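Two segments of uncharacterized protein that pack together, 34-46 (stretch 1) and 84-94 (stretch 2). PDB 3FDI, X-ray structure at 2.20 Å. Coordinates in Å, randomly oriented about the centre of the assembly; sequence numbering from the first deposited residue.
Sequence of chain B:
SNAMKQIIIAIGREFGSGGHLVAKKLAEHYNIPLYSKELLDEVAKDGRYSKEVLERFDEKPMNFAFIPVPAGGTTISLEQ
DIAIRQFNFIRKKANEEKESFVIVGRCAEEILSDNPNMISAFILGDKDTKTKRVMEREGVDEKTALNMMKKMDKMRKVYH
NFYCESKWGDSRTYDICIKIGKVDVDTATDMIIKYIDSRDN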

# COMPACT_ATOMS: atom_id res chain seq x y z
N LEU B 34 -8.14 -32.02 -1.42
CA LEU B 34 -8.14 -30.67 -0.87
C LEU B 34 -6.93 -30.62 0.05
O LEU B 34 -6.94 -31.33 1.05
CB LEU B 34 -9.44 -30.42 -0.09
CG LEU B 34 -9.43 -29.14 0.74
CD1 LEU B 34 -9.03 -27.96 -0.14
CD2 LEU B 34 -10.78 -28.90 1.37
N TYR B 35 -5.88 -29.89 -0.34
CA TYR B 35 -4.72 -29.62 0.53
C TYR B 35 -4.88 -28.28 1.22
O TYR B 35 -5.31 -27.30 0.62
CB TYR B 35 -3.38 -29.56 -0.24
CG TYR B 35 -3.05 -30.81 -0.98
CD1 TYR B 35 -3.09 -32.03 -0.36
CD2 TYR B 35 -2.74 -30.79 -2.33
CE1 TYR B 35 -2.82 -33.17 -1.06
CE2 TYR B 35 -2.46 -31.93 -3.03
CZ TYR B 35 -2.51 -33.11 -2.40
OH TYR B 35 -2.22 -34.25 -3.10
N SER B 36 -4.46 -28.25 2.47
CA SER B 36 -4.54 -27.09 3.36
C SER B 36 -3.24 -27.03 4.13
O SER B 36 -2.49 -28.04 4.21
CB SER B 36 -5.62 -27.34 4.42
OG SER B 36 -5.22 -28.48 5.21
N LYS B 37 -3.03 -25.87 4.76
CA LYS B 37 -1.97 -25.69 5.75
C LYS B 37 -1.89 -26.91 6.75
O LYS B 37 -0.82 -27.45 7.03
CB LYS B 37 -2.15 -24.34 6.50
CG LYS B 37 -0.89 -23.92 7.28
CD LYS B 37 -1.16 -22.81 8.31
CE LYS B 37 0.11 -22.35 8.92
NZ LYS B 37 0.62 -23.31 9.91
N GLU B 38 -3.03 -27.37 7.25
CA GLU B 38 -3.04 -28.49 8.18
C GLU B 38 -2.37 -29.75 7.61
O GLU B 38 -1.56 -30.42 8.26
CB GLU B 38 -4.49 -28.81 8.54
CG GLU B 38 -4.64 -30.10 9.39
CD GLU B 38 -6.03 -30.67 9.38
OE1 GLU B 38 -6.96 -29.96 8.95
OE2 GLU B 38 -6.19 -31.83 9.84
N LEU B 39 -2.73 -30.08 6.39
CA LEU B 39 -2.25 -31.28 5.76
C LEU B 39 -0.78 -31.11 5.44
O LEU B 39 0.01 -32.01 5.65
CB LEU B 39 -3.07 -31.50 4.51
CG LEU B 39 -2.91 -32.81 3.79
CD1 LEU B 39 -4.24 -33.12 3.03
CD2 LEU B 39 -1.69 -32.72 2.87
N LEU B 40 -0.43 -29.93 4.90
CA LEU B 40 0.97 -29.62 4.58
C LEU B 40 1.82 -29.59 5.83
O LEU B 40 2.98 -29.97 5.78
CB LEU B 40 1.09 -28.31 3.78
CG LEU B 40 0.74 -28.42 2.28
CD1 LEU B 40 0.84 -27.10 1.54
CD2 LEU B 40 1.68 -29.45 1.64
N ASP B 41 1.26 -29.18 6.96
CA ASP B 41 1.98 -29.32 8.20
C ASP B 41 2.45 -30.73 8.45
O ASP B 41 3.58 -30.93 8.90
CB ASP B 41 1.16 -28.80 9.38
CG ASP B 41 1.13 -27.26 9.40
OD1 ASP B 41 1.98 -26.63 8.74
OD2 ASP B 41 0.24 -26.68 10.05
N GLU B 42 1.61 -31.71 8.10
CA GLU B 42 2.02 -33.12 8.17
C GLU B 42 2.95 -33.59 7.04
O GLU B 42 4.10 -33.92 7.30
CB GLU B 42 0.78 -34.04 8.26
CG GLU B 42 0.08 -33.99 9.59
CD GLU B 42 1.06 -34.16 10.75
OE1 GLU B 42 1.81 -35.15 10.75
OE2 GLU B 42 1.10 -33.30 11.65
N VAL B 43 2.44 -33.59 5.81
CA VAL B 43 3.07 -34.31 4.69
C VAL B 43 4.31 -33.63 4.12
O VAL B 43 5.04 -34.22 3.31
CB VAL B 43 2.13 -34.52 3.45
CG1 VAL B 43 2.47 -35.88 2.70
CG2 VAL B 43 0.64 -34.48 3.82
N ALA B 44 4.55 -32.38 4.52
CA ALA B 44 5.65 -31.60 4.00
C ALA B 44 6.74 -31.40 5.06
O ALA B 44 7.65 -30.61 4.83
CB ALA B 44 5.12 -30.25 3.44
N LYS B 45 6.65 -32.10 6.18
CA LYS B 45 7.65 -32.06 7.27
C LYS B 45 8.79 -33.13 7.15
O LYS B 45 9.33 -33.63 8.15
CB LYS B 45 6.87 -32.21 8.58
CG LYS B 45 7.68 -32.10 9.87
CD LYS B 45 6.97 -32.79 11.01
CE LYS B 45 5.68 -32.08 11.33
NZ LYS B 45 5.23 -32.33 12.70
N ASP B 46 9.15 -33.49 5.93
CA ASP B 46 10.40 -34.20 5.65
C ASP B 46 10.73 -34.13 4.15
O ASP B 46 10.43 -33.13 3.49
CB ASP B 46 10.34 -35.64 6.11
CG ASP B 46 11.71 -36.29 6.15
OD1 ASP B 46 12.59 -35.81 5.38
OD2 ASP B 46 11.91 -37.25 6.94
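Stretch 2 84-94: IRQFNFIRKKA

Stretch 2 is helical from Ile84 to Ala94, part of a helix that extends beyond both ends; its phi/psi values stay near -65/-43, and successive i to i+4 bonds run from Asn88 N to Ile84 O (2.8 Å) through Ala94 N to Ile90 O (3.0 Å). Stretch 1 enters as a short strand, Leu34-Tyr35, and turns into helix 37-43. Ser36 caps that helix: its OG accepts from Leu39 N at 3.2 Å with an angle of 161°. Ala44, at -109/11, is the first residue to leave helical phi/psi. The two helix axes approach to 9.8 Å and cross at 100°, so stretch 2 lies nearly perpendicular to helix 37-43. The backbones come nearest just past the end of that helix, where Ala44 CA and Gln86 CA are 5.3 Å apart; Ala44 CB points toward stretch 2 there, 3.9 Å from Gln86 CA and 4.1 Å from Phe89 CB.

Phe89, chi1 at t, points toward stretch 1 and has the largest covered area of the contact. Leu40 CD2 lies 3.1 Å from Phe89 CD2, a tight apolar approach, and Val43 CG1 is 3.8 Å from Phe89 CE1. The edge of Phe89 meets the face of Tyr35: the ring planes stand at 88°, the centroids are 5.4 Å apart, and Tyr35 CE2 is 4.2 Å from Phe89 CE2. Leu40 CD1 also reaches Ile90 CD1 at 3.7 Å, a contact between two buried side chains.

Polar contacts are sparser. Gln86 NE2 donates a weak hydrogen bond to Asp41 OD1 (3.2 Å, 133°), while Asp41 OD2 forms a salt bridge with Lys37 NZ at 3.4 Å. At the loop, Arg85 CB sits 3.2 Å from Ala44 O, and Arg85 NH1 comes within 3.1 Å of Asp46 CA; Asp46 OD1 remains 4.2 Å from Arg85 NH1, beyond a salt bridge.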

# COMPACT_ATOMS: atom_id res chain seq x y z
N ILE B 84 9.63 -23.44 2.63
CA ILE B 84 10.27 -24.06 1.49
C ILE B 84 9.78 -25.48 1.21
O ILE B 84 9.59 -25.90 0.05
CB ILE B 84 11.80 -24.10 1.64
CG1 ILE B 84 12.42 -22.72 1.42
CG2 ILE B 84 12.40 -25.06 0.65
CD1 ILE B 84 13.93 -22.71 1.87
N ARG B 85 9.62 -26.24 2.27
CA ARG B 85 9.23 -27.61 2.10
C ARG B 85 7.82 -27.69 1.59
O ARG B 85 7.51 -28.54 0.75
CB ARG B 85 9.37 -28.38 3.41
CG ARG B 85 10.75 -28.32 4.01
CD ARG B 85 10.91 -29.30 5.16
NE ARG B 85 12.31 -29.44 5.54
CZ ARG B 85 12.90 -30.58 5.94
NH1 ARG B 85 12.22 -31.72 6.01
NH2 ARG B 85 14.20 -30.60 6.25
N GLN B 86 6.97 -26.78 2.07
CA GLN B 86 5.61 -26.80 1.65
C GLN B 86 5.50 -26.32 0.22
O GLN B 86 4.68 -26.82 -0.54
CB GLN B 86 4.78 -25.91 2.54
CG GLN B 86 4.87 -26.29 3.98
CD GLN B 86 3.81 -25.67 4.82
OE1 GLN B 86 3.43 -24.53 4.61
NE2 GLN B 86 3.36 -26.40 5.82
N PHE B 87 6.29 -25.30 -0.13
CA PHE B 87 6.28 -24.78 -1.51
C PHE B 87 6.73 -25.90 -2.44
O PHE B 87 6.09 -26.18 -3.44
CB PHE B 87 7.23 -23.59 -1.71
CG PHE B 87 6.87 -22.36 -0.94
CD1 PHE B 87 5.55 -22.11 -0.53
CD2 PHE B 87 7.84 -21.42 -0.65
CE1 PHE B 87 5.23 -20.98 0.18
CE2 PHE B 87 7.53 -20.30 0.07
CZ PHE B 87 6.21 -20.06 0.47
N ASN B 88 7.79 -26.57 -2.03
CA ASN B 88 8.31 -27.62 -2.86
C ASN B 88 7.34 -28.81 -3.01
O ASN B 88 7.23 -29.36 -4.13
CB ASN B 88 9.64 -28.04 -2.36
CG ASN B 88 10.40 -28.79 -3.41
OD1 ASN B 88 10.33 -28.47 -4.61
ND2 ASN B 88 11.10 -29.84 -2.97
N PHE B 89 6.64 -29.20 -1.93
CA PHE B 89 5.55 -30.19 -2.00
C PHE B 89 4.57 -29.82 -3.08
O PHE B 89 4.20 -30.63 -3.88
CB PHE B 89 4.81 -30.34 -0.66
CG PHE B 89 3.64 -31.31 -0.69
CD1 PHE B 89 3.79 -32.62 -0.28
CD2 PHE B 89 2.39 -30.88 -1.06
CE1 PHE B 89 2.69 -33.52 -0.30
CE2 PHE B 89 1.31 -31.75 -1.08
CZ PHE B 89 1.46 -33.05 -0.72
N ILE B 90 4.15 -28.57 -3.07
CA ILE B 90 3.13 -28.08 -3.95
C ILE B 90 3.61 -28.06 -5.38
O ILE B 90 2.87 -28.44 -6.28
CB ILE B 90 2.73 -26.68 -3.52
CG1 ILE B 90 1.91 -26.79 -2.22
CG2 ILE B 90 1.88 -25.98 -4.55
CD1 ILE B 90 1.43 -25.42 -1.65
N ARG B 91 4.85 -27.63 -5.55
CA ARG B 91 5.47 -27.54 -6.85
C ARG B 91 5.67 -28.95 -7.45
O ARG B 91 5.37 -29.17 -8.61
CB ARG B 91 6.81 -26.80 -6.71
CG ARG B 91 7.56 -26.51 -8.03
CD ARG B 91 9.08 -26.29 -7.81
NE ARG B 91 9.70 -27.48 -7.24
CZ ARG B 91 10.10 -28.55 -7.92
NH1 ARG B 91 10.00 -28.63 -9.26
NH2 ARG B 91 10.58 -29.58 -7.25
N LYS B 92 6.17 -29.89 -6.66
CA LYS B 92 6.36 -31.26 -7.12
C LYS B 92 5.05 -31.93 -7.49
O LYS B 92 4.97 -32.56 -8.53
CB LYS B 92 7.08 -32.13 -6.07
CG LYS B 92 8.58 -31.91 -6.03
CD LYS B 92 9.27 -32.85 -5.00
CE LYS B 92 10.80 -32.60 -4.93
NZ LYS B 92 11.58 -33.66 -4.19
N LYS B 93 4.05 -31.82 -6.62
CA LYS B 93 2.76 -32.42 -6.89
C LYS B 93 2.17 -31.82 -8.17
O LYS B 93 1.63 -32.56 -9.01
CB LYS B 93 1.79 -32.27 -5.72
CG LYS B 93 2.12 -33.11 -4.49
CD LYS B 93 2.11 -34.61 -4.77
CE LYS B 93 1.81 -35.41 -3.51
NZ LYS B 93 1.94 -36.89 -3.64
N ALA B 94 2.27 -30.50 -8.34
CA ALA B 94 1.77 -29.90 -9.57
C ALA B 94 2.55 -30.26 -10.84
O ALA B 94 1.94 -30.54 -11.87
CB ALA B 94 1.70 -28.39 -9.46